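Local coordinates for glucose-6-phosphate isomerase like protein (Thermus thermophilus, PDB 1WIW) that probably interconverts phosphorylated sugars as a phosphoglucose/phosphomannose isomerase, at residues B[151-163]-B[261-273]. Residues are numbered along the deposited sequence; the frame is centred on the assembly and turned at random.
Sequences NPAKFLAYTLLER and RMAWTAYYLALLY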
loop_
_atom_site.group_PDB
_atom_site.type_symbol
_atom_site.label_atom_id
_atom_site.label_comp_id
_atom_site.label_asym_id
_atom_site.label_seq_id
_atom_site.Cartn_x
_atom_site.Cartn_y
_atom_site.Cartn_z
ATOM N N ASN B 151 -26.090 -15.281 -2.159
ATOM C CA ASN B 151 -24.725 -15.155 -2.649
ATOM C C ASN B 151 -24.089 -13.869 -2.113
ATOM O O ASN B 151 -24.487 -12.771 -2.495
ATOM C CB ASN B 151 -24.756 -15.136 -4.179
ATOM C CG ASN B 151 -23.380 -15.232 -4.795
ATOM O OD1 ASN B 151 -22.443 -14.580 -4.348
ATOM N ND2 ASN B 151 -23.257 -16.042 -5.844
ATOM N N PRO B 152 -23.097 -13.995 -1.214
ATOM C CA PRO B 152 -22.407 -12.842 -0.618
ATOM C C PRO B 152 -21.667 -11.957 -1.614
ATOM O O PRO B 152 -21.622 -10.741 -1.442
ATOM C CB PRO B 152 -21.449 -13.488 0.390
ATOM C CG PRO B 152 -22.148 -14.751 0.760
ATOM C CD PRO B 152 -22.659 -15.245 -0.572
ATOM N N ALA B 153 -21.075 -12.567 -2.639
ATOM C CA ALA B 153 -20.337 -11.813 -3.650
ATOM C C ALA B 153 -21.287 -10.993 -4.512
ATOM O O ALA B 153 -21.005 -9.837 -4.818
ATOM C CB ALA B 153 -19.511 -12.755 -4.528
ATOM N N LYS B 154 -22.409 -11.590 -4.912
ATOM C CA LYS B 154 -23.386 -10.865 -5.721
ATOM C C LYS B 154 -23.952 -9.723 -4.889
ATOM O O LYS B 154 -24.088 -8.603 -5.374
ATOM C CB LYS B 154 -24.541 -11.775 -6.166
ATOM C CG LYS B 154 -24.167 -12.790 -7.230
ATOM C CD LYS B 154 -25.388 -13.523 -7.769
ATOM C CE LYS B 154 -24.999 -14.592 -8.789
ATOM N NZ LYS B 154 -26.182 -15.380 -9.251
ATOM N N PHE B 155 -24.287 -10.016 -3.636
ATOM C CA PHE B 155 -24.843 -9.004 -2.750
ATOM C C PHE B 155 -23.868 -7.843 -2.566
ATOM O O PHE B 155 -24.262 -6.686 -2.674
ATOM C CB PHE B 155 -25.182 -9.605 -1.385
ATOM C CG PHE B 155 -25.991 -8.684 -0.507
ATOM C CD1 PHE B 155 -27.376 -8.611 -0.641
ATOM C CD2 PHE B 155 -25.364 -7.856 0.422
ATOM C CE1 PHE B 155 -28.126 -7.723 0.135
ATOM C CE2 PHE B 155 -26.103 -6.962 1.201
ATOM C CZ PHE B 155 -27.487 -6.896 1.056
ATOM N N LEU B 156 -22.598 -8.152 -2.294
ATOM C CA LEU B 156 -21.589 -7.108 -2.089
ATOM C C LEU B 156 -21.340 -6.300 -3.363
ATOM O O LEU B 156 -21.108 -5.093 -3.306
ATOM C CB LEU B 156 -20.268 -7.718 -1.601
ATOM C CG LEU B 156 -19.134 -6.723 -1.295
ATOM C CD1 LEU B 156 -19.625 -5.679 -0.291
ATOM C CD2 LEU B 156 -17.911 -7.465 -0.739
ATOM N N ALA B 157 -21.391 -6.967 -4.511
ATOM C CA ALA B 157 -21.169 -6.295 -5.784
ATOM C C ALA B 157 -22.187 -5.170 -5.946
ATOM O O ALA B 157 -21.844 -4.061 -6.353
ATOM C CB ALA B 157 -21.278 -7.302 -6.941
ATOM N N TYR B 158 -23.441 -5.456 -5.615
ATOM C CA TYR B 158 -24.488 -4.446 -5.713
ATOM C C TYR B 158 -24.192 -3.269 -4.786
ATOM O O TYR B 158 -24.450 -2.118 -5.132
ATOM C CB TYR B 158 -25.850 -5.060 -5.377
ATOM C CG TYR B 158 -26.487 -5.779 -6.547
ATOM C CD1 TYR B 158 -26.869 -5.077 -7.693
ATOM C CD2 TYR B 158 -26.688 -7.154 -6.521
ATOM C CE1 TYR B 158 -27.435 -5.730 -8.787
ATOM C CE2 TYR B 158 -27.254 -7.820 -7.609
ATOM C CZ TYR B 158 -27.623 -7.099 -8.739
ATOM O OH TYR B 158 -28.166 -7.745 -9.823
ATOM N N THR B 159 -23.644 -3.558 -3.611
ATOM C CA THR B 159 -23.302 -2.510 -2.645
ATOM C C THR B 159 -22.149 -1.629 -3.144
ATOM O O THR B 159 -22.084 -0.430 -2.843
ATOM C CB THR B 159 -22.882 -3.120 -1.291
ATOM O OG1 THR B 159 -23.966 -3.887 -0.752
ATOM C CG2 THR B 159 -22.493 -2.019 -0.306
ATOM N N LEU B 160 -21.232 -2.233 -3.898
ATOM C CA LEU B 160 -20.079 -1.512 -4.424
ATOM C C LEU B 160 -20.370 -0.803 -5.750
ATOM O O LEU B 160 -19.588 0.039 -6.197
ATOM C CB LEU B 160 -18.899 -2.484 -4.584
ATOM C CG LEU B 160 -17.904 -2.643 -3.421
ATOM C CD1 LEU B 160 -18.566 -2.397 -2.088
ATOM C CD2 LEU B 160 -17.276 -4.026 -3.480
ATOM N N LEU B 161 -21.502 -1.132 -6.368
ATOM C CA LEU B 161 -21.879 -0.524 -7.640
ATOM C C LEU B 161 -21.932 0.999 -7.527
ATOM O O LEU B 161 -22.644 1.546 -6.686
ATOM C CB LEU B 161 -23.237 -1.064 -8.104
ATOM C CG LEU B 161 -23.836 -0.469 -9.385
ATOM C CD1 LEU B 161 -22.905 -0.683 -10.559
ATOM C CD2 LEU B 161 -25.191 -1.110 -9.654
ATOM N N GLU B 162 -21.158 1.669 -8.377
ATOM C CA GLU B 162 -21.088 3.128 -8.408
ATOM C C GLU B 162 -20.617 3.758 -7.102
ATOM O O GLU B 162 -21.043 4.854 -6.724
ATOM C CB GLU B 162 -22.438 3.707 -8.834
ATOM C CG GLU B 162 -22.767 3.382 -10.284
ATOM C CD GLU B 162 -24.080 3.969 -10.741
ATOM O OE1 GLU B 162 -24.243 5.205 -10.652
ATOM O OE2 GLU B 162 -24.948 3.192 -11.195
ATOM N N ARG B 163 -19.735 3.048 -6.411
ATOM C CA ARG B 163 -19.150 3.544 -5.175
ATOM C C ARG B 163 -17.653 3.333 -5.260
ATOM O O ARG B 163 -17.175 2.597 -6.121
ATOM C CB ARG B 163 -19.694 2.801 -3.956
ATOM C CG ARG B 163 -21.086 3.243 -3.533
ATOM C CD ARG B 163 -21.302 2.919 -2.069
ATOM N NE ARG B 163 -22.438 2.033 -1.869
ATOM C CZ ARG B 163 -23.702 2.435 -1.858
ATOM N NH1 ARG B 163 -23.990 3.716 -2.030
ATOM N NH2 ARG B 163 -24.675 1.551 -1.690
ATOM N N ARG B 261 -13.326 -14.726 -2.036
ATOM C CA ARG B 261 -14.665 -14.142 -2.083
ATOM C C ARG B 261 -14.630 -12.784 -2.787
ATOM O O ARG B 261 -15.592 -12.390 -3.445
ATOM C CB ARG B 261 -15.241 -13.973 -0.674
ATOM C CG ARG B 261 -16.627 -13.338 -0.682
ATOM C CD ARG B 261 -17.191 -13.121 0.715
ATOM N NE ARG B 261 -17.428 -14.371 1.427
ATOM C CZ ARG B 261 -18.263 -14.487 2.458
ATOM N NH1 ARG B 261 -18.428 -15.658 3.059
ATOM N NH2 ARG B 261 -18.945 -13.430 2.876
HETATM N N MSE B 262 -13.526 -12.059 -2.639
HETATM C CA MSE B 262 -13.403 -10.761 -3.297
HETATM C C MSE B 262 -13.175 -10.931 -4.802
HETATM O O MSE B 262 -13.580 -10.084 -5.592
HETATM C CB MSE B 262 -12.267 -9.944 -2.678
HETATM C CG MSE B 262 -12.561 -9.489 -1.254
HETATM SE SE MSE B 262 -14.160 -8.362 -1.109
HETATM C CE MSE B 262 -13.388 -6.926 -0.116
ATOM N N ALA B 263 -12.527 -12.021 -5.204
ATOM C CA ALA B 263 -12.306 -12.256 -6.632
ATOM C C ALA B 263 -13.682 -12.446 -7.262
ATOM O O ALA B 263 -13.978 -11.887 -8.315
ATOM C CB ALA B 263 -11.444 -13.497 -6.851
ATOM N N TRP B 264 -14.521 -13.240 -6.603
ATOM C CA TRP B 264 -15.879 -13.476 -7.078
ATOM C C TRP B 264 -16.681 -12.175 -7.071
ATOM O O TRP B 264 -17.460 -11.910 -7.983
ATOM C CB TRP B 264 -16.587 -14.505 -6.187
ATOM C CG TRP B 264 -16.460 -15.925 -6.669
ATOM C CD1 TRP B 264 -15.765 -16.935 -6.073
ATOM C CD2 TRP B 264 -17.068 -16.491 -7.839
ATOM N NE1 TRP B 264 -15.904 -18.101 -6.796
ATOM C CE2 TRP B 264 -16.697 -17.855 -7.885
ATOM C CE3 TRP B 264 -17.892 -15.977 -8.852
ATOM C CZ2 TRP B 264 -17.122 -18.715 -8.907
ATOM C CZ3 TRP B 264 -18.317 -16.836 -9.872
ATOM C CH2 TRP B 264 -17.930 -18.189 -9.890
ATOM N N THR B 265 -16.489 -11.364 -6.033
ATOM C CA THR B 265 -17.210 -10.104 -5.920
ATOM C C THR B 265 -16.816 -9.190 -7.084
ATOM O O THR B 265 -17.675 -8.597 -7.734
ATOM C CB THR B 265 -16.897 -9.416 -4.572
ATOM O OG1 THR B 265 -17.316 -10.271 -3.498
ATOM C CG2 THR B 265 -17.618 -8.076 -4.464
ATOM N N ALA B 266 -15.514 -9.098 -7.342
ATOM C CA ALA B 266 -14.999 -8.279 -8.432
ATOM C C ALA B 266 -15.567 -8.780 -9.760
ATOM O O ALA B 266 -15.865 -7.988 -10.651
ATOM C CB ALA B 266 -13.476 -8.343 -8.456
ATOM N N TYR B 267 -15.712 -10.100 -9.880
ATOM C CA TYR B 267 -16.258 -10.723 -11.089
ATOM C C TYR B 267 -17.672 -10.207 -11.350
ATOM O O TYR B 267 -17.994 -9.759 -12.459
ATOM C CB TYR B 267 -16.301 -12.249 -10.923
ATOM C CG TYR B 267 -17.014 -12.987 -12.047
ATOM C CD1 TYR B 267 -16.377 -13.246 -13.264
ATOM C CD2 TYR B 267 -18.342 -13.385 -11.905
ATOM C CE1 TYR B 267 -17.054 -13.885 -14.318
ATOM C CE2 TYR B 267 -19.027 -14.021 -12.950
ATOM C CZ TYR B 267 -18.381 -14.264 -14.150
ATOM O OH TYR B 267 -19.078 -14.859 -15.185
ATOM N N TYR B 268 -18.516 -10.290 -10.322
ATOM C CA TYR B 268 -19.897 -9.827 -10.423
ATOM C C TYR B 268 -19.995 -8.315 -10.631
ATOM O O TYR B 268 -20.885 -7.846 -11.338
ATOM C CB TYR B 268 -20.688 -10.245 -9.177
ATOM C CG TYR B 268 -20.952 -11.735 -9.122
ATOM C CD1 TYR B 268 -20.530 -12.505 -8.033
ATOM C CD2 TYR B 268 -21.591 -12.387 -10.186
ATOM C CE1 TYR B 268 -20.734 -13.899 -8.005
ATOM C CE2 TYR B 268 -21.798 -13.773 -10.170
ATOM C CZ TYR B 268 -21.365 -14.521 -9.081
ATOM O OH TYR B 268 -21.529 -15.892 -9.088
ATOM N N LEU B 269 -19.084 -7.549 -10.036
ATOM C CA LEU B 269 -19.131 -6.101 -10.213
ATOM C C LEU B 269 -18.887 -5.757 -11.684
ATOM O O LEU B 269 -19.550 -4.886 -12.245
ATOM C CB LEU B 269 -18.093 -5.406 -9.324
ATOM C CG LEU B 269 -18.023 -3.874 -9.421
ATOM C CD1 LEU B 269 -19.398 -3.254 -9.165
ATOM C CD2 LEU B 269 -17.022 -3.352 -8.411
ATOM N N ALA B 270 -17.935 -6.442 -12.311
ATOM C CA ALA B 270 -17.650 -6.205 -13.722
ATOM C C ALA B 270 -18.919 -6.461 -14.535
ATOM O O ALA B 270 -19.257 -5.684 -15.435
ATOM C CB ALA B 270 -16.530 -7.125 -14.202
ATOM N N LEU B 271 -19.625 -7.546 -14.211
ATOM C CA LEU B 271 -20.859 -7.876 -14.918
ATOM C C LEU B 271 -21.893 -6.770 -14.723
ATOM O O LEU B 271 -22.640 -6.444 -15.647
ATOM C CB LEU B 271 -21.423 -9.223 -14.442
ATOM C CG LEU B 271 -20.532 -10.449 -14.693
ATOM C CD1 LEU B 271 -21.333 -11.728 -14.464
ATOM C CD2 LEU B 271 -20.004 -10.423 -16.122
ATOM N N LEU B 272 -21.939 -6.191 -13.528
ATOM C CA LEU B 272 -22.878 -5.102 -13.262
ATOM C C LEU B 272 -22.562 -3.872 -14.122
ATOM O O LEU B 272 -23.462 -3.120 -14.496
ATOM C CB LEU B 272 -22.859 -4.727 -11.775
ATOM C CG LEU B 272 -23.475 -5.752 -10.814
ATOM C CD1 LEU B 272 -23.348 -5.255 -9.381
ATOM C CD2 LEU B 272 -24.938 -5.968 -11.164
ATOM N N TYR B 273 -21.286 -3.664 -14.436
ATOM C CA TYR B 273 -20.893 -2.540 -15.284
ATOM C C TYR B 273 -20.941 -2.951 -16.755
ATOM O O TYR B 273 -20.658 -2.155 -17.643
ATOM C CB TYR B 273 -19.480 -2.057 -14.941
ATOM C CG TYR B 273 -19.390 -1.294 -13.640
ATOM C CD1 TYR B 273 -20.240 -0.220 -13.383
ATOM C CD2 TYR B 273 -18.437 -1.629 -12.672
ATOM C CE1 TYR B 273 -20.148 0.503 -12.201
ATOM C CE2 TYR B 273 -18.336 -0.908 -11.483
ATOM C CZ TYR B 273 -19.196 0.157 -11.257
ATOM O OH TYR B 273 -19.098 0.890 -10.096
HETATM O O HOH W 1 -17.280 0.210 -8.103
#
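Ala153 and Thr265 mark the tightest point between helices 152-160 and 261-272, their CA atoms 4.2 Å apart; the axes approach to 8.0 Å and cross at -54°. Small residues permit this closeness: Ala153 CB sits as a knob among Arg261, Trp264, Thr265 and Tyr268, and one turn on Ala157 CB fills the next hole, between Thr265, Tyr268, Leu269 and Leu272. Thr265 answers as a knob in the other direction. Its OG1, beside the backbone N at chi1 -61°, bonds back to Arg261 O at 2.7 Å, which leaves CG2 turned to Leu156 and Leu160. The pair belongs to the C-terminal SIS domain, where Leu160 and Met262 also touch strand 216-221 of the parallel sheet. Lys154 runs extended across the Tyr268 ring, CG 3.6 Å from the ring centroid and almost on its normal, while Ala153 CB lies at the ring's edge; beyond the ring, Lys154 NZ forms a salt bridge with Asp5 and a hydrogen bond to Pro144 O, and Tyr268 OH bonds Leu142 O. With an alanine in place of Tyr268, the Lys154 methylenes would probably lose the ring face they lie on, and Leu142 O the hydroxyl that reaches it. Leu272 sets CD1 over one face of the Tyr158 ring, toward its rim, while Leu272 CD2 reaches Tyr158 CE1 at 3.5 Å. Past the helix end, in the type II turn 160-163, Glu162 N donates to Tyr273 OH (2.8 Å, 153°), and a water links that hydroxyl to Leu160 O.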